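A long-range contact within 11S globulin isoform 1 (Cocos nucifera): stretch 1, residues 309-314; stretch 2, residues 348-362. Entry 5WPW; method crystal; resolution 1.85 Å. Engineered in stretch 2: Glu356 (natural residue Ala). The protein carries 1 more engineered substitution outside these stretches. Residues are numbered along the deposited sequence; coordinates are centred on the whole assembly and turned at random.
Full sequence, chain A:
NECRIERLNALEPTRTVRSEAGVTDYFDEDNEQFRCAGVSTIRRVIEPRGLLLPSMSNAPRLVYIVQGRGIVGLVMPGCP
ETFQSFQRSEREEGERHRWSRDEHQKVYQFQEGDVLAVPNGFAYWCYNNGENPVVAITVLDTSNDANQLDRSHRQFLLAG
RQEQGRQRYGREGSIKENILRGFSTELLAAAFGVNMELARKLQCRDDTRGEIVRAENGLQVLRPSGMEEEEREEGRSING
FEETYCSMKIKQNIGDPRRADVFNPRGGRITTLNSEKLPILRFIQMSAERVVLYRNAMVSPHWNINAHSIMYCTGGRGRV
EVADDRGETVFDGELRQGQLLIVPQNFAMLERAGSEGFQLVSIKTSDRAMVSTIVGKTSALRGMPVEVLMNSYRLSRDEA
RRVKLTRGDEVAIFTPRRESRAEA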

# COMPACT_ATOMS: atom_id res chain seq x y z
N SER A 309 -25.82 7.77 -2.93
CA SER A 309 -25.79 8.67 -4.07
C SER A 309 -26.61 9.91 -3.74
O SER A 309 -27.80 9.82 -3.41
CB SER A 309 -26.34 7.97 -5.32
OG SER A 309 -26.21 8.77 -6.47
N ILE A 310 -25.96 11.08 -3.84
CA ILE A 310 -26.61 12.37 -3.63
C ILE A 310 -26.82 12.97 -5.02
O ILE A 310 -25.88 13.46 -5.65
CB ILE A 310 -25.80 13.29 -2.72
CG1 ILE A 310 -25.63 12.65 -1.35
CG2 ILE A 310 -26.50 14.63 -2.56
CD1 ILE A 310 -24.34 11.90 -1.17
N MET A 311 -28.05 12.92 -5.50
CA MET A 311 -28.35 13.28 -6.87
C MET A 311 -28.96 14.68 -6.91
O MET A 311 -29.92 14.95 -6.18
CB MET A 311 -29.31 12.27 -7.49
CG MET A 311 -29.53 12.48 -8.96
SD MET A 311 -30.60 11.21 -9.69
CE MET A 311 -30.57 9.97 -8.42
N TYR A 312 -28.43 15.53 -7.78
CA TYR A 312 -28.89 16.91 -7.95
C TYR A 312 -29.21 17.14 -9.42
O TYR A 312 -28.35 16.94 -10.28
CB TYR A 312 -27.83 17.91 -7.48
CG TYR A 312 -28.22 19.35 -7.66
CD1 TYR A 312 -29.11 19.95 -6.79
CD2 TYR A 312 -27.70 20.11 -8.71
CE1 TYR A 312 -29.48 21.27 -6.95
CE2 TYR A 312 -28.07 21.44 -8.87
CZ TYR A 312 -28.95 22.01 -7.98
OH TYR A 312 -29.34 23.31 -8.11
N CYS A 313 -30.43 17.59 -9.72
CA CYS A 313 -30.82 17.78 -11.12
C CYS A 313 -30.43 19.19 -11.58
O CYS A 313 -30.82 20.19 -10.97
CB CYS A 313 -32.32 17.54 -11.31
SG CYS A 313 -32.87 17.96 -12.99
N THR A 314 -29.59 19.25 -12.61
CA THR A 314 -29.10 20.51 -13.16
C THR A 314 -29.93 21.02 -14.33
O THR A 314 -29.71 22.14 -14.78
CB THR A 314 -27.64 20.35 -13.63
OG1 THR A 314 -27.57 19.41 -14.70
CG2 THR A 314 -26.73 19.86 -12.47
N ALA A 348 -32.43 0.06 -5.03
CA ALA A 348 -32.48 -0.07 -6.47
C ALA A 348 -33.18 1.15 -7.05
O ALA A 348 -34.17 1.62 -6.48
CB ALA A 348 -33.21 -1.36 -6.89
N MET A 349 -32.67 1.65 -8.16
CA MET A 349 -33.27 2.84 -8.73
C MET A 349 -33.24 2.82 -10.25
O MET A 349 -32.41 2.16 -10.88
CB MET A 349 -32.59 4.10 -8.21
CG MET A 349 -31.30 4.41 -8.87
SD MET A 349 -31.29 6.21 -8.90
CE MET A 349 -29.62 6.53 -9.43
N LEU A 350 -34.13 3.63 -10.81
CA LEU A 350 -34.47 3.65 -12.22
C LEU A 350 -34.81 5.10 -12.56
O LEU A 350 -35.48 5.77 -11.77
CB LEU A 350 -35.65 2.71 -12.45
CG LEU A 350 -36.44 2.57 -13.73
CD1 LEU A 350 -37.08 1.18 -13.73
CD2 LEU A 350 -37.50 3.66 -13.82
N GLU A 351 -34.32 5.58 -13.71
CA GLU A 351 -34.59 6.95 -14.15
C GLU A 351 -34.98 6.97 -15.63
O GLU A 351 -34.38 6.27 -16.46
CB GLU A 351 -33.39 7.86 -13.96
CG GLU A 351 -33.06 8.10 -12.51
CD GLU A 351 -31.59 8.33 -12.30
OE1 GLU A 351 -30.83 8.29 -13.30
OE2 GLU A 351 -31.20 8.55 -11.14
N ARG A 352 -35.95 7.82 -15.97
CA ARG A 352 -36.37 8.02 -17.36
C ARG A 352 -36.55 9.51 -17.62
O ARG A 352 -37.30 10.18 -16.90
CB ARG A 352 -37.65 7.26 -17.67
CG ARG A 352 -37.96 7.20 -19.15
CD ARG A 352 -39.41 7.56 -19.40
NE ARG A 352 -40.28 6.39 -19.30
CZ ARG A 352 -40.43 5.49 -20.27
NH1 ARG A 352 -39.76 5.62 -21.41
NH2 ARG A 352 -41.25 4.45 -20.10
N ALA A 353 -35.84 10.02 -18.62
CA ALA A 353 -35.98 11.42 -18.97
C ALA A 353 -37.34 11.67 -19.61
O ALA A 353 -37.92 10.79 -20.27
CB ALA A 353 -34.87 11.84 -19.94
N GLY A 354 -37.87 12.87 -19.41
CA GLY A 354 -39.02 13.33 -20.16
C GLY A 354 -38.63 13.73 -21.56
O GLY A 354 -37.50 13.53 -22.01
N SER A 355 -39.59 14.34 -22.27
CA SER A 355 -39.37 14.75 -23.66
C SER A 355 -38.27 15.79 -23.80
O SER A 355 -37.75 15.98 -24.90
CB SER A 355 -40.68 15.32 -24.25
OG SER A 355 -41.29 16.27 -23.37
N GLU A 356 -37.91 16.46 -22.71
CA GLU A 356 -36.94 17.54 -22.66
C GLU A 356 -35.52 17.07 -22.37
O GLU A 356 -34.58 17.87 -22.44
CB GLU A 356 -37.39 18.54 -21.58
CG GLU A 356 -36.67 19.87 -21.55
CD GLU A 356 -36.91 20.60 -20.25
OE1 GLU A 356 -36.35 21.71 -20.07
OE2 GLU A 356 -37.66 20.05 -19.41
N GLY A 357 -35.31 15.80 -22.08
CA GLY A 357 -34.04 15.37 -21.54
C GLY A 357 -34.03 15.61 -20.04
O GLY A 357 -34.97 16.13 -19.45
N PHE A 358 -32.91 15.20 -19.43
CA PHE A 358 -32.82 15.12 -17.97
C PHE A 358 -31.34 15.04 -17.66
O PHE A 358 -30.69 14.08 -18.10
CB PHE A 358 -33.57 13.88 -17.47
CG PHE A 358 -33.67 13.75 -15.96
CD1 PHE A 358 -33.92 14.85 -15.16
CD2 PHE A 358 -33.58 12.50 -15.36
CE1 PHE A 358 -34.05 14.72 -13.80
CE2 PHE A 358 -33.69 12.37 -13.98
CZ PHE A 358 -33.92 13.49 -13.20
N GLN A 359 -30.79 16.03 -16.94
CA GLN A 359 -29.36 16.09 -16.61
C GLN A 359 -29.15 16.15 -15.10
O GLN A 359 -29.84 16.90 -14.39
CB GLN A 359 -28.66 17.30 -17.24
CG GLN A 359 -28.84 17.43 -18.74
CD GLN A 359 -29.88 18.48 -19.09
OE1 GLN A 359 -29.85 19.59 -18.57
NE2 GLN A 359 -30.82 18.12 -19.96
N LEU A 360 -28.18 15.39 -14.61
CA LEU A 360 -27.92 15.47 -13.18
C LEU A 360 -26.43 15.28 -12.92
O LEU A 360 -25.65 14.89 -13.79
CB LEU A 360 -28.75 14.45 -12.41
CG LEU A 360 -28.59 13.04 -12.98
CD1 LEU A 360 -27.61 12.14 -12.21
CD2 LEU A 360 -29.96 12.40 -13.11
N VAL A 361 -26.05 15.63 -11.70
CA VAL A 361 -24.75 15.31 -11.15
C VAL A 361 -25.01 14.55 -9.86
O VAL A 361 -25.89 14.93 -9.07
CB VAL A 361 -23.90 16.58 -10.91
CG1 VAL A 361 -24.67 17.61 -10.10
CG2 VAL A 361 -22.60 16.21 -10.21
N SER A 362 -24.30 13.46 -9.68
CA SER A 362 -24.41 12.70 -8.45
C SER A 362 -23.08 12.75 -7.74
O SER A 362 -22.04 12.70 -8.37
CB SER A 362 -24.81 11.25 -8.70
OG SER A 362 -26.12 11.19 -9.23
O HOH W 1 -27.56 8.63 -8.69
O HOH W 2 -27.76 20.55 -16.99

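Strand 309-314 lies antiparallel beside strand 357-362, their N-to-C directions 139° apart and their axes 4.4 Å apart at closest approach. Tyr312 and Val361 form the hydrogen-bonded pair at the centre: Tyr312 N donates to Val361 O (2.9 Å) and Val361 N to Tyr312 O (3.0 Å). Thr314 N extends the ladder to Gln359 O (3.0 Å). In the flanking non-hydrogen-bonded pairs, Met311 with Ser362 and Cys313 with Leu360, the backbones close to 4.3 and 4.2 Å between CA atoms.

The face bearing Met311, Cys313, Leu360 and Ser362 holds most of the relief. The Met311 side chain, t at chi1 and chi2 but folded back at its tip (chi3 -15°), is the main bump: its SD rests 3.7 Å from Leu360 CD2, its CE meets Met349 CE at 3.7 Å, and its CG passes 3.7 Å from Ser362 OG. Strand 348-354 thus helps wall the hollow, where Glu351 OE2, buried without a polar partner, lies 3.1 Å from Met311 SD. Beyond Leu360, Cys313 SG fits against Phe358, 3.5 Å from CE1, approaching the ring obliquely.

On the other face, Val361 CG1 rests against both Tyr312 CB (4.1 Å) and Thr314 CG2 (3.9 Å), near the tyrosine ring edge. Waters fill gaps at both ends, one joining Ser309 OG to Ser362 OG, the other Thr314 OG1 to Gln359 OE1.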